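Local coordinates for DisA protein (Sorangium cellulosum, PDB 6CCA) that probably transfers methyl groups to the alpha-carbon of polyketide intermediates, building a gem-dimethyl group on the disorazol assembly line, at residues 267-272 against 279-284. Residues are numbered along the deposited sequence; the frame is centred on the assembly and turned at random.
Sequences YGKRQY and VTFQPL
Phe281 lays one face of its ring flat against the backbone of helix 262-272, centred on Lys269. Lys269 CA stands 3.4 Å from the ring centroid and only 9° off the ring normal, a CH-pi contact over the middle of the face, and Lys269 N lies over the same face, 3.4 Å from Phe281 CD2. The carbonyl O of Gly268 comes obliquely to 3.3 Å from Phe281 CE2 while accepting the helical bond from Tyr272 N. Past the far end of the ring, Tyr272 CB meets the edge, 4.1 Å from Phe281 CZ. The axes of helix 267-272 and strand 279-281 run roughly antiparallel, at 153°, as the returning half of a beta-alpha-beta crossover in the methyltransferase domain: strand 253-257 leads into the helix, and strand 279-281 then pairs in parallel with strand 253-257. Val279 CG1 covers the opposite face of Phe281 toward its rim, and Tyr257 from the neighbouring strand also meets the ring. With its CG anti to the backbone N (chi1 -176°), Lys269 carries its extended chain obliquely across the CG-CD1 side of the ring, CG lying 3.7 Å from Phe281 CD1. The ammonium group ends at a water that accepts from Lys269 NZ at 3.0 Å and donates to Phe281 O at 2.9 Å, bridging the exposed lysine to the strand backbone.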
# COMPACT_ATOMS: atom_id res chain seq x y z
N TYR A 267 -4.96 10.88 18.12
CA TYR A 267 -5.13 11.99 17.20
C TYR A 267 -6.27 11.78 16.28
O TYR A 267 -7.01 12.71 15.95
CB TYR A 267 -3.85 12.28 16.43
CG TYR A 267 -2.88 13.10 17.21
CD1 TYR A 267 -1.99 12.52 18.13
CD2 TYR A 267 -2.85 14.48 17.07
CE1 TYR A 267 -1.06 13.31 18.87
CE2 TYR A 267 -1.93 15.24 17.77
CZ TYR A 267 -1.05 14.67 18.66
OH TYR A 267 -0.18 15.48 19.36
N GLY A 268 -6.50 10.52 15.89
CA GLY A 268 -7.72 10.22 15.23
C GLY A 268 -8.99 10.46 16.07
O GLY A 268 -9.99 10.88 15.54
N LYS A 269 -8.99 10.11 17.33
CA LYS A 269 -10.12 10.34 18.20
C LYS A 269 -10.41 11.84 18.30
O LYS A 269 -11.56 12.27 18.22
CB LYS A 269 -9.86 9.75 19.54
CG LYS A 269 -11.05 9.88 20.49
CD LYS A 269 -10.77 9.05 21.74
CE LYS A 269 -12.08 8.66 22.39
NZ LYS A 269 -11.61 8.09 23.68
N ARG A 270 -9.37 12.64 18.49
CA ARG A 270 -9.52 14.11 18.48
C ARG A 270 -10.18 14.63 17.25
O ARG A 270 -11.02 15.51 17.31
CB ARG A 270 -8.18 14.81 18.57
CG ARG A 270 -7.44 14.57 19.86
CD ARG A 270 -6.31 15.61 20.00
NE ARG A 270 -5.45 15.26 21.12
CZ ARG A 270 -4.22 15.71 21.29
NH1 ARG A 270 -3.69 16.59 20.47
NH2 ARG A 270 -3.53 15.26 22.33
N GLN A 271 -9.80 14.08 16.09
CA GLN A 271 -10.23 14.60 14.83
C GLN A 271 -11.61 14.15 14.42
O GLN A 271 -12.47 14.94 13.95
CB GLN A 271 -9.16 14.27 13.76
CG GLN A 271 -9.49 14.89 12.40
CD GLN A 271 -8.29 14.80 11.44
OE1 GLN A 271 -7.30 14.08 11.65
NE2 GLN A 271 -8.39 15.55 10.40
N TYR A 272 -11.86 12.84 14.59
CA TYR A 272 -13.09 12.23 14.10
C TYR A 272 -14.09 11.83 15.15
O TYR A 272 -15.23 11.63 14.82
CB TYR A 272 -12.71 10.97 13.30
CG TYR A 272 -11.80 11.35 12.13
CD1 TYR A 272 -12.30 12.14 11.08
CD2 TYR A 272 -10.48 10.91 12.04
CE1 TYR A 272 -11.47 12.51 10.02
CE2 TYR A 272 -9.63 11.31 10.99
CZ TYR A 272 -10.15 12.11 9.98
OH TYR A 272 -9.33 12.49 8.93
N VAL A 279 -17.64 5.50 16.25
CA VAL A 279 -16.26 5.01 16.14
C VAL A 279 -15.64 4.82 17.50
O VAL A 279 -15.82 5.72 18.36
CB VAL A 279 -15.42 5.99 15.36
CG1 VAL A 279 -13.96 5.50 15.27
CG2 VAL A 279 -16.08 6.27 14.00
N THR A 280 -14.99 3.66 17.71
CA THR A 280 -14.14 3.35 18.84
C THR A 280 -12.70 3.42 18.37
O THR A 280 -12.36 2.90 17.33
CB THR A 280 -14.52 1.97 19.40
OG1 THR A 280 -15.85 2.07 19.85
CG2 THR A 280 -13.65 1.48 20.58
N PHE A 281 -11.84 4.08 19.13
CA PHE A 281 -10.47 4.27 18.76
C PHE A 281 -9.64 3.46 19.73
O PHE A 281 -9.77 3.64 20.98
CB PHE A 281 -10.12 5.76 18.88
CG PHE A 281 -10.94 6.65 18.02
CD1 PHE A 281 -12.20 7.05 18.36
CD2 PHE A 281 -10.43 7.06 16.79
CE1 PHE A 281 -12.94 7.85 17.51
CE2 PHE A 281 -11.17 7.86 15.98
CZ PHE A 281 -12.42 8.27 16.32
N GLN A 282 -8.80 2.56 19.21
CA GLN A 282 -8.09 1.58 20.04
C GLN A 282 -6.86 1.09 19.29
O GLN A 282 -6.96 0.70 18.12
CB GLN A 282 -9.03 0.37 20.29
CG GLN A 282 -8.58 -0.67 21.31
CD GLN A 282 -9.74 -1.59 21.79
OE1 GLN A 282 -10.92 -1.25 21.70
NE2 GLN A 282 -9.38 -2.75 22.31
N PRO A 283 -5.70 1.06 19.96
CA PRO A 283 -4.51 0.55 19.32
C PRO A 283 -4.63 -0.97 18.98
O PRO A 283 -5.28 -1.70 19.69
CB PRO A 283 -3.40 0.79 20.33
CG PRO A 283 -3.95 1.67 21.35
CD PRO A 283 -5.45 1.66 21.30
N LEU A 284 -3.96 -1.39 17.96
CA LEU A 284 -3.90 -2.81 17.58
C LEU A 284 -2.72 -3.11 16.74
O LEU A 284 -2.46 -2.48 15.69
CB LEU A 284 -5.10 -3.21 16.75
CG LEU A 284 -5.16 -4.67 16.26
CD1 LEU A 284 -5.07 -5.73 17.35
CD2 LEU A 284 -6.53 -4.81 15.59
O HOH W 1 -9.82 5.78 22.92